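Local coordinates for protein xyloglucan-specific endo-beta-1,4-glucanase (Uncultured bacterium, PDB 4W88) that probably hydrolyses internal beta-1,4-glucosidic bonds of xyloglucan, as a family 5 glycoside hydrolase acting on plant cell walls, at residues A119-L124 with N171-A176; Y97-T102 with M143-N148. The protein carries 1 engineered substitution. All blocks are in the same frame, centred on the assembly; numbering follows the deposited sequence.

Interaction 1 of 2, residues A119-L124 with N171-A176; sequences ALCEEL and NAMNKA
Leu124, Cys121 and Ala176 meet peptide groups, the flat groups of a contact that contains no ring. Against the peptide of Met173, Leu124 CD2 lies 3.4 Å from the carbonyl O, approaching from well out of the carbonyl plane. The carbonyl of Ala172 has Cys121 SG at 3.9 Å from its O, and across the interface the methyl CB of Ala176 rests near Cys121 O. Since the two segments share no hydrogen bond, these are van der Waals contacts of side chains on backbone.

Met173, present as selenomethionine, reaches across between the helices. Its chain is bent at the last torsion (chi3 80°), which turns CE towards helix 119-124 and sets it 3.8 Å from Leu120 CB. Farther back along the same chain, Met173 CG touches Cys121 SG at 4.0 Å. Cys121 places that sulfur beside its own backbone N (chi1 -78°), in a position to meet both Ala172 and Met173. Small side chains complete the fit where Cys121 CB faces Ala176 CB at 4.1 Å. Leu169 and Phe177, also on helix 164-182, extend the apolar surface met by Leu120 and Leu124. Asn174, turned away from helix 119-124, gives its amide ND2 to Cys196 O at the end of a barrel strand.

The short axes run 9.0 Å apart with a crossing angle of -27°. Such side-by-side, roughly parallel packing of successive helices, here 117-134 and 164-182, is characteristic of the outer layer of a (beta/alpha)8 TIM barrel.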
loop_
_atom_site.group_PDB
_atom_site.type_symbol
_atom_site.label_atom_id
_atom_site.label_comp_id
_atom_site.label_asym_id
_atom_site.label_seq_id
_atom_site.Cartn_x
_atom_site.Cartn_y
_atom_site.Cartn_z
ATOM N N ALA A 119 -20.543 10.663 -7.292
ATOM C CA ALA A 119 -20.307 9.435 -8.006
ATOM C C ALA A 119 -19.084 8.708 -7.490
ATOM O O ALA A 119 -19.080 7.468 -7.417
ATOM C CB ALA A 119 -20.117 9.692 -9.502
ATOM N N LEU A 120 -18.041 9.464 -7.156
ATOM C CA LEU A 120 -16.796 8.879 -6.599
ATOM C C LEU A 120 -16.976 8.227 -5.234
ATOM O O LEU A 120 -16.585 7.046 -5.030
ATOM C CB LEU A 120 -15.669 9.921 -6.489
ATOM C CG LEU A 120 -15.160 10.404 -7.868
ATOM C CD1 LEU A 120 -14.358 11.688 -7.742
ATOM C CD2 LEU A 120 -14.341 9.389 -8.674
ATOM N N CYS A 121 -17.620 8.954 -4.333
ATOM C CA CYS A 121 -17.895 8.442 -3.038
ATOM C C CYS A 121 -18.774 7.184 -3.080
ATOM O O CYS A 121 -18.547 6.235 -2.295
ATOM C CB CYS A 121 -18.563 9.515 -2.145
ATOM S SG CYS A 121 -17.384 10.694 -1.496
ATOM N N GLU A 122 -19.796 7.239 -3.929
ATOM C CA GLU A 122 -20.768 6.187 -4.008
ATOM C C GLU A 122 -20.135 4.901 -4.570
ATOM O O GLU A 122 -20.400 3.769 -4.046
ATOM C CB GLU A 122 -21.979 6.611 -4.850
ATOM C CG GLU A 122 -22.786 7.652 -4.114
ATOM C CD GLU A 122 -23.846 8.329 -4.937
ATOM O OE1 GLU A 122 -24.334 7.791 -5.943
ATOM O OE2 GLU A 122 -24.277 9.411 -4.414
ATOM N N GLU A 123 -19.291 5.078 -5.587
ATOM C CA GLU A 123 -18.608 3.904 -6.164
ATOM C C GLU A 123 -17.652 3.274 -5.101
ATOM O O GLU A 123 -17.642 2.059 -4.916
ATOM C CB GLU A 123 -17.886 4.179 -7.481
ATOM C CG GLU A 123 -17.197 2.933 -7.989
ATOM C CD GLU A 123 -16.879 2.874 -9.486
ATOM O OE1 GLU A 123 -16.450 1.791 -9.954
ATOM O OE2 GLU A 123 -17.084 3.893 -10.174
ATOM N N LEU A 124 -16.842 4.103 -4.462
ATOM C CA LEU A 124 -15.915 3.595 -3.431
ATOM C C LEU A 124 -16.650 2.832 -2.327
ATOM O O LEU A 124 -16.236 1.746 -1.916
ATOM C CB LEU A 124 -15.116 4.747 -2.833
ATOM C CG LEU A 124 -13.979 4.396 -1.856
ATOM C CD1 LEU A 124 -12.886 3.585 -2.519
ATOM C CD2 LEU A 124 -13.362 5.596 -1.189
ATOM N N ASN A 171 -10.557 13.832 1.575
ATOM C CA ASN A 171 -11.147 13.697 2.917
ATOM C C ASN A 171 -12.585 13.096 2.899
ATOM O O ASN A 171 -12.902 12.245 3.750
ATOM C CB ASN A 171 -11.144 15.008 3.753
ATOM C CG ASN A 171 -9.758 15.497 4.050
ATOM O OD1 ASN A 171 -8.819 14.723 4.231
ATOM N ND2 ASN A 171 -9.599 16.809 4.035
ATOM N N ALA A 172 -13.407 13.546 1.949
ATOM C CA ALA A 172 -14.747 13.009 1.786
ATOM C C ALA A 172 -14.718 11.521 1.416
ATOM O O ALA A 172 -15.454 10.726 1.935
ATOM C CB ALA A 172 -15.492 13.789 0.714
HETATM N N MSE A 173 -13.785 11.145 0.568
HETATM C CA MSE A 173 -13.664 9.754 0.087
HETATM C C MSE A 173 -13.209 8.859 1.251
HETATM O O MSE A 173 -13.700 7.750 1.400
HETATM C CB MSE A 173 -12.753 9.600 -1.169
HETATM C CG MSE A 173 -13.464 10.279 -2.344
HETATM SE SE MSE A 173 -12.417 10.089 -3.997
HETATM C CE MSE A 173 -12.935 8.243 -4.461
ATOM N N ASN A 174 -12.224 9.318 2.033
ATOM C CA ASN A 174 -11.743 8.554 3.224
ATOM C C ASN A 174 -12.963 8.262 4.134
ATOM O O ASN A 174 -13.109 7.159 4.667
ATOM C CB ASN A 174 -10.647 9.311 3.997
ATOM C CG ASN A 174 -9.284 9.211 3.342
ATOM O OD1 ASN A 174 -8.978 8.234 2.615
ATOM N ND2 ASN A 174 -8.450 10.220 3.583
ATOM N N LYS A 175 -13.808 9.281 4.352
ATOM C CA LYS A 175 -14.997 9.129 5.211
ATOM C C LYS A 175 -15.967 8.141 4.651
ATOM O O LYS A 175 -16.570 7.379 5.396
ATOM C CB LYS A 175 -15.784 10.447 5.472
ATOM C CG LYS A 175 -15.000 11.497 6.047
ATOM C CD LYS A 175 -15.879 12.555 6.697
ATOM C CE LYS A 175 -15.226 13.881 6.395
ATOM N NZ LYS A 175 -15.713 15.014 7.216
ATOM N N ALA A 176 -16.121 8.154 3.337
ATOM C CA ALA A 176 -17.084 7.280 2.674
ATOM C C ALA A 176 -16.665 5.810 2.857
ATOM O O ALA A 176 -17.466 4.926 3.071
ATOM C CB ALA A 176 -17.167 7.611 1.227
#

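Interaction 2 of 2, residues Y97-T102 with M143-N148; sequences YIILDT and MFEGMN
Ile99 and Met143 lie on the same face of the sheet as Asp101 and Glu145, whereas Leu100 and Phe144 point to the other. Met143, its chain bent, meets Ile99 at a slant and sets CE 3.8 Å from Ile99 CG1. Glu145 stretches out with CG anti to its backbone N (chi1 -180°), running past Ile99 until OE1 is 3.4 Å from Ile99 CG2. That carboxylate finds its charge partner in Arg59 and a hydrogen bond in His200; Asp101 is bonded to His103. Asp101 OD2 lies 4.7 Å from Glu145 OE1, so the two like charges would probably repel, which Arg59, only weakly paired with Asp101, is likely to ease. Asp101 and Asn148 also cross aslant, carboxylate and amide planes 47° apart.

The pairing is that of neighbouring parallel strands in a TIM barrel, 97-101 and 142-145, joined by a right-handed beta-alpha-beta crossover through helix 117-134. Leu100 bonds through both its N and its O: N donates to Met143 O at 3.0 Å, and O accepts from Glu145 N at 2.9 Å. On the helix-facing side Leu100 CB lies obliquely to the Phe144 ring, 4.3 Å from CD1.

Past the strand ends, Thr102 turns OG1 to Gly146 O, a 2.8 Å bond with the donor tilted 22° from the carbonyl plane. A water gives a hydrogen to Thr102 OG1 and accepts Asn148 N at 2.9 Å. A valine in place of Thr102 would probably leave Gly146 O with one donor fewer, Trp128 remaining, and the bridging water less firmly set. Asn148, next in sequence to the pocket residue Glu149, has its OD1 held by Arg59 and gives ND2 to a bound Tris.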
loop_
_atom_site.group_PDB
_atom_site.type_symbol
_atom_site.label_atom_id
_atom_site.label_comp_id
_atom_site.label_asym_id
_atom_site.label_seq_id
_atom_site.Cartn_x
_atom_site.Cartn_y
_atom_site.Cartn_z
ATOM N N TYR A 97 -0.077 -10.608 9.192
ATOM C CA TYR A 97 -0.761 -9.326 9.106
ATOM C C TYR A 97 -0.964 -9.036 7.627
ATOM O O TYR A 97 -0.063 -9.279 6.810
ATOM C CB TYR A 97 0.029 -8.241 9.860
ATOM C CG TYR A 97 0.043 -8.550 11.348
ATOM C CD1 TYR A 97 0.975 -9.466 11.923
ATOM C CD2 TYR A 97 -0.953 -8.062 12.137
ATOM C CE1 TYR A 97 0.855 -9.828 13.245
ATOM C CE2 TYR A 97 -1.050 -8.370 13.469
ATOM C CZ TYR A 97 -0.174 -9.251 14.016
ATOM O OH TYR A 97 -0.388 -9.576 15.345
ATOM N N ILE A 98 -2.104 -8.443 7.294
ATOM C CA ILE A 98 -2.520 -8.339 5.909
ATOM C C ILE A 98 -3.099 -6.962 5.628
ATOM O O ILE A 98 -3.936 -6.493 6.430
ATOM C CB ILE A 98 -3.589 -9.394 5.542
ATOM C CG1 ILE A 98 -3.115 -10.781 5.958
ATOM C CG2 ILE A 98 -3.908 -9.335 4.043
ATOM C CD1 ILE A 98 -4.213 -11.835 6.007
ATOM N N ILE A 99 -2.768 -6.401 4.492
ATOM C CA ILE A 99 -3.505 -5.266 3.981
ATOM C C ILE A 99 -4.099 -5.611 2.657
ATOM O O ILE A 99 -3.401 -5.994 1.757
ATOM C CB ILE A 99 -2.640 -3.989 3.847
ATOM C CG1 ILE A 99 -2.074 -3.546 5.202
ATOM C CG2 ILE A 99 -3.381 -2.896 3.101
ATOM C CD1 ILE A 99 -1.040 -2.407 5.052
ATOM N N LEU A 100 -5.412 -5.431 2.571
ATOM C CA LEU A 100 -6.165 -5.484 1.311
ATOM C C LEU A 100 -6.501 -4.043 0.869
ATOM O O LEU A 100 -7.100 -3.296 1.644
ATOM C CB LEU A 100 -7.490 -6.197 1.505
ATOM C CG LEU A 100 -8.389 -6.329 0.294
ATOM C CD1 LEU A 100 -7.740 -7.097 -0.848
ATOM C CD2 LEU A 100 -9.729 -6.936 0.756
ATOM N N ASP A 101 -6.094 -3.650 -0.344
ATOM C CA ASP A 101 -6.462 -2.349 -0.849
ATOM C C ASP A 101 -7.410 -2.404 -2.050
ATOM O O ASP A 101 -7.797 -3.497 -2.493
ATOM C CB ASP A 101 -5.229 -1.487 -1.153
ATOM C CG ASP A 101 -4.564 -1.724 -2.516
ATOM O OD1 ASP A 101 -5.073 -2.460 -3.341
ATOM O OD2 ASP A 101 -3.480 -1.009 -2.737
ATOM N N THR A 102 -7.799 -1.222 -2.537
ATOM C CA THR A 102 -8.123 -1.058 -3.962
ATOM C C THR A 102 -6.898 -0.342 -4.561
ATOM O O THR A 102 -6.231 0.456 -3.878
ATOM C CB THR A 102 -9.415 -0.265 -4.212
ATOM O OG1 THR A 102 -9.256 1.167 -3.965
ATOM C CG2 THR A 102 -10.579 -0.813 -3.453
HETATM N N MSE A 143 -6.342 -5.828 7.665
HETATM C CA MSE A 143 -6.596 -4.403 7.624
HETATM C C MSE A 143 -6.979 -4.031 6.215
HETATM O O MSE A 143 -6.612 -4.752 5.235
HETATM C CB MSE A 143 -5.296 -3.724 8.016
HETATM C CG MSE A 143 -4.786 -4.198 9.365
HETATM SE SE MSE A 143 -3.176 -3.223 9.964
HETATM C CE MSE A 143 -1.812 -4.150 8.960
ATOM N N PHE A 144 -7.793 -2.983 6.081
ATOM C CA PHE A 144 -8.247 -2.501 4.789
ATOM C C PHE A 144 -7.645 -1.115 4.541
ATOM O O PHE A 144 -7.679 -0.242 5.418
ATOM C CB PHE A 144 -9.776 -2.340 4.732
ATOM C CG PHE A 144 -10.593 -3.594 4.943
ATOM C CD1 PHE A 144 -10.131 -4.904 4.685
ATOM C CD2 PHE A 144 -11.948 -3.441 5.303
ATOM C CE1 PHE A 144 -10.953 -6.006 4.899
ATOM C CE2 PHE A 144 -12.763 -4.529 5.441
ATOM C CZ PHE A 144 -12.269 -5.813 5.234
ATOM N N GLU A 145 -7.158 -0.924 3.310
ATOM C CA GLU A 145 -6.627 0.363 2.852
ATOM C C GLU A 145 -7.484 0.831 1.681
ATOM O O GLU A 145 -7.573 0.207 0.622
ATOM C CB GLU A 145 -5.139 0.202 2.473
ATOM C CG GLU A 145 -4.455 1.504 1.969
ATOM C CD GLU A 145 -2.949 1.289 1.694
ATOM O OE1 GLU A 145 -2.531 0.101 1.729
ATOM O OE2 GLU A 145 -2.220 2.295 1.401
ATOM N N GLY A 146 -8.248 1.906 1.929
ATOM C CA GLY A 146 -9.379 2.232 1.063
ATOM C C GLY A 146 -9.040 2.515 -0.406
ATOM O O GLY A 146 -9.752 2.050 -1.304
HETATM N N MSE A 147 -7.907 3.213 -0.604
HETATM C CA MSE A 147 -7.482 3.697 -1.918
HETATM C C MSE A 147 -5.979 3.611 -1.998
HETATM O O MSE A 147 -5.272 3.605 -0.972
HETATM C CB MSE A 147 -7.902 5.179 -2.167
HETATM C CG MSE A 147 -9.402 5.351 -2.006
HETATM SE SE MSE A 147 -9.890 7.246 -2.326
HETATM C CE MSE A 147 -9.493 7.962 -0.560
ATOM N N ASN A 148 -5.499 3.632 -3.246
ATOM C CA ASN A 148 -4.053 3.661 -3.543
ATOM C C ASN A 148 -3.744 4.842 -4.432
ATOM O O ASN A 148 -4.273 4.944 -5.558
ATOM C CB ASN A 148 -3.614 2.412 -4.263
ATOM C CG ASN A 148 -2.117 2.379 -4.486
ATOM O OD1 ASN A 148 -1.361 2.290 -3.510
ATOM N ND2 ASN A 148 -1.701 2.609 -5.735
HETATM O O HOH W 1 -7.414 3.020 -5.368
#

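Interactions 1 and 2 sample two layers of one barrel. Residues 97-102 and 143-148 form part of the buried inner wall, the centre of the contact about 7 Å from the centre of the chain, while residues 119-124 and 171-176 belong to the partly buried helical shell, their contact centred about 18 Å from it. Helix 117-134 follows strand 97-101 and leads on to strand 142-145, tying the layers in sequence. The inner contact relies on directed backbone bonds, and carries buried acidic side chains whose partners lie elsewhere in the barrel; the outer one rests on van der Waals contacts of mostly apolar side chains, some against backbone carbonyls. They meet where Met147 packs on Met173 and Asn174 and Leu124 reaches Gly146 O.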